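Local coordinates for protein bile salt hydrolase/transferase (PDB 2BJF) that hydrolyses the amide bond of glycine- and taurine-conjugated bile salts, releasing the free bile acid, and can also act as a bile acid amine acyltransferase, at residues G17-I22 with N258-R263. Residues are numbered along the deposited sequence; the frame is centred on the assembly and turned at random.
Sequences GRNMDI and NVAMVR. With DXC ((3alpha,5beta,12alpha)-3,12-dihydroxycholan-24-oic acid), chain B.
Behind the bile-acid site, one shared water links Asn-19 and Asp-21 of strand 14-22 to Val-259 in the loop that follows helix 249-257, and Ala-260 and Met-261 add van der Waals contact. This water accepts from Asn-19 ND2 (3.1 Å) and donates to both Asp-21 OD2 (2.7 Å) and Val-259 O. Asn-19 ND2 also gives a hydrogen bond to Leu-256 O and lies 3.8 Å from Val-259 CG2, with Ala-260 CB beside it. Further along the strand, the extended Met-261 side chain crosses that of Asp-21, with CE 3.9 Å from CB of the aspartate. The strand belongs to one of the two antiparallel sheets stacked between helical layers in the alpha-beta-beta-alpha Ntn-hydrolase fold; the loop lies on its helix-covered side, where helix 225-243 touches Val-259 and Met-261. With CG beside its backbone N (chi1 -54°), Asp-21 directs OD2 to the water and to the amino group of Cys-2, the inferred nucleophile, while OD1 bonds Thr-276 OG1, consistent with Asp-21 helping to position the N-terminal residue. Alternate residues serve the strand's other face. The bent Arg-18 side chain returns NE to Asn-19 O (2.9 Å), approaching from above the carbonyl plane, and NH2 reaches the deoxycholate carboxylate at O3 (3.0 Å). Met-20 CE sits 3.4 Å above the centre of this guanidinium, while Asp-69 holds Arg-18 NH1 in a salt bridge.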
loop_
_atom_site.group_PDB
_atom_site.type_symbol
_atom_site.label_atom_id
_atom_site.label_comp_id
_atom_site.label_asym_id
_atom_site.label_seq_id
_atom_site.Cartn_x
_atom_site.Cartn_y
_atom_site.Cartn_z
ATOM N N GLY A 17 25.047 -0.782 14.588
ATOM C CA GLY A 17 25.399 -1.758 13.567
ATOM C C GLY A 17 24.547 -1.663 12.323
ATOM O O GLY A 17 23.873 -0.655 12.094
ATOM N N ARG A 18 24.573 -2.722 11.516
ATOM C CA ARG A 18 23.968 -2.672 10.188
ATOM C C ARG A 18 23.704 -4.027 9.544
ATOM O O ARG A 18 24.368 -5.018 9.855
ATOM C CB ARG A 18 24.847 -1.832 9.244
ATOM C CG ARG A 18 26.298 -2.321 9.100
ATOM C CD ARG A 18 26.490 -3.281 7.921
ATOM N NE ARG A 18 26.191 -2.647 6.638
ATOM C CZ ARG A 18 27.007 -1.814 5.992
ATOM N NH1 ARG A 18 28.197 -1.499 6.495
ATOM N NH2 ARG A 18 26.629 -1.292 4.831
ATOM N N ASN A 19 22.721 -4.044 8.649
ATOM C CA ASN A 19 22.604 -5.080 7.633
ATOM C C ASN A 19 23.496 -4.704 6.459
ATOM O O ASN A 19 23.484 -3.553 6.012
ATOM C CB ASN A 19 21.163 -5.185 7.124
ATOM C CG ASN A 19 20.260 -5.985 8.045
ATOM O OD1 ASN A 19 20.717 -6.675 8.955
ATOM N ND2 ASN A 19 18.958 -5.898 7.800
ATOM N N MET A 20 24.268 -5.669 5.966
ATOM C CA MET A 20 25.024 -5.491 4.732
ATOM C C MET A 20 24.267 -6.148 3.587
ATOM O O MET A 20 24.197 -7.374 3.510
ATOM C CB MET A 20 26.426 -6.094 4.857
ATOM C CG MET A 20 27.199 -6.182 3.537
ATOM S SD MET A 20 27.578 -4.580 2.812
ATOM C CE MET A 20 28.778 -3.972 3.987
ATOM N N ASP A 21 23.703 -5.324 2.705
ATOM C CA ASP A 21 22.892 -5.821 1.596
ATOM C C ASP A 21 23.633 -5.688 0.266
ATOM O O ASP A 21 23.655 -4.612 -0.342
ATOM C CB ASP A 21 21.540 -5.096 1.537
ATOM C CG ASP A 21 20.775 -5.149 2.856
ATOM O OD1 ASP A 21 21.009 -6.071 3.669
ATOM O OD2 ASP A 21 19.922 -4.262 3.071
ATOM N N ILE A 22 24.252 -6.786 -0.163
ATOM C CA ILE A 22 24.986 -6.853 -1.434
ATOM C C ILE A 22 24.826 -8.233 -2.084
ATOM O O ILE A 22 24.457 -9.202 -1.416
ATOM C CB ILE A 22 26.499 -6.505 -1.277
ATOM C CG1 ILE A 22 27.132 -7.290 -0.122
ATOM C CG2 ILE A 22 26.701 -4.991 -1.110
ATOM C CD1 ILE A 22 28.632 -7.094 0.027
ATOM N N ASN A 258 13.691 -7.885 10.036
ATOM C CA ASN A 258 12.477 -7.470 9.341
ATOM C C ASN A 258 12.749 -6.805 7.992
ATOM O O ASN A 258 11.910 -6.852 7.090
ATOM C CB ASN A 258 11.649 -6.541 10.229
ATOM C CG ASN A 258 10.345 -6.125 9.578
ATOM O OD1 ASN A 258 10.247 -5.039 9.005
ATOM N ND2 ASN A 258 9.345 -6.995 9.641
ATOM N N VAL A 259 13.923 -6.190 7.863
ATOM C CA VAL A 259 14.306 -5.508 6.625
ATOM C C VAL A 259 15.424 -6.235 5.868
ATOM O O VAL A 259 15.999 -5.697 4.919
ATOM C CB VAL A 259 14.677 -4.016 6.870
ATOM C CG1 VAL A 259 13.434 -3.207 7.234
ATOM C CG2 VAL A 259 15.756 -3.877 7.948
ATOM N N ALA A 260 15.711 -7.466 6.287
ATOM C CA ALA A 260 16.729 -8.289 5.641
ATOM C C ALA A 260 16.242 -8.839 4.302
ATOM O O ALA A 260 15.085 -9.244 4.169
ATOM C CB ALA A 260 17.159 -9.426 6.565
ATOM N N MET A 261 17.129 -8.840 3.310
ATOM C CA MET A 261 16.816 -9.391 1.993
ATOM C C MET A 261 16.968 -10.909 1.981
ATOM O O MET A 261 17.876 -11.456 2.616
ATOM C CB MET A 261 17.696 -8.762 0.912
ATOM C CG MET A 261 17.427 -7.287 0.682
ATOM S SD MET A 261 18.563 -6.566 -0.510
ATOM C CE MET A 261 18.139 -4.836 -0.355
ATOM N N VAL A 262 16.072 -11.568 1.249
ATOM C CA VAL A 262 15.975 -13.029 1.205
ATOM C C VAL A 262 16.284 -13.523 -0.210
ATOM O O VAL A 262 15.797 -12.952 -1.189
ATOM C CB VAL A 262 14.554 -13.502 1.627
ATOM C CG1 VAL A 262 14.468 -15.022 1.673
ATOM C CG2 VAL A 262 14.162 -12.911 2.979
ATOM N N ARG A 263 17.092 -14.581 -0.309
ATOM C CA ARG A 263 17.528 -15.119 -1.603
ATOM C C ARG A 263 16.377 -15.359 -2.578
ATOM O O ARG A 263 15.390 -16.016 -2.239
ATOM C CB ARG A 263 18.328 -16.415 -1.417
ATOM C CG ARG A 263 19.172 -16.797 -2.629
ATOM C CD ARG A 263 19.866 -18.147 -2.453
ATOM N NE ARG A 263 20.813 -18.156 -1.340
ATOM C CZ ARG A 263 22.084 -17.770 -1.414
ATOM N NH1 ARG A 263 22.595 -17.326 -2.558
ATOM N NH2 ARG A 263 22.849 -17.826 -0.332
HETATM C C1 DXC B . 36.047 -1.661 -5.818
HETATM C C2 DXC B . 36.281 -0.489 -4.866
HETATM C C3 DXC B . 37.257 -0.817 -3.722
HETATM C C4 DXC B . 36.911 -2.106 -2.955
HETATM C C5 DXC B . 36.666 -3.242 -3.950
HETATM C C6 DXC B . 35.646 -2.910 -5.041
HETATM C C7 DXC B . 37.390 0.408 -2.803
HETATM C C8 DXC B . 36.194 0.617 -1.871
HETATM C C9 DXC B . 35.738 -0.650 -1.145
HETATM C C10 DXC B . 35.648 -1.871 -2.085
HETATM C C11 DXC B . 34.344 -0.459 -0.537
HETATM C C12 DXC B . 33.820 -1.658 0.258
HETATM C C13 DXC B . 33.781 -2.900 -0.646
HETATM C C14 DXC B . 35.130 -3.125 -1.349
HETATM C C15 DXC B . 34.059 0.777 0.317
HETATM C C16 DXC B . 32.780 0.388 1.068
HETATM C C17 DXC B . 32.467 -1.071 0.691
HETATM C C18 DXC B . 38.092 -2.525 -2.080
HETATM C C19 DXC B . 31.608 -1.784 1.759
HETATM O O1 DXC B . 32.730 -2.809 -1.619
HETATM O O2 DXC B . 35.005 -1.322 -6.741
HETATM C C20 DXC B . 34.704 -1.961 1.483
HETATM C C21 DXC B . 30.217 -1.147 1.879
HETATM C C22 DXC B . 29.416 -1.207 0.575
HETATM C C23 DXC B . 27.924 -1.117 0.805
HETATM O O3 DXC B . 27.472 -1.170 1.968
HETATM O O4 DXC B . 27.191 -0.994 -0.199
HETATM C C24 DXC B . 31.460 -3.295 1.561
HETATM O O HOH W 1 18.370 -4.268 5.249
#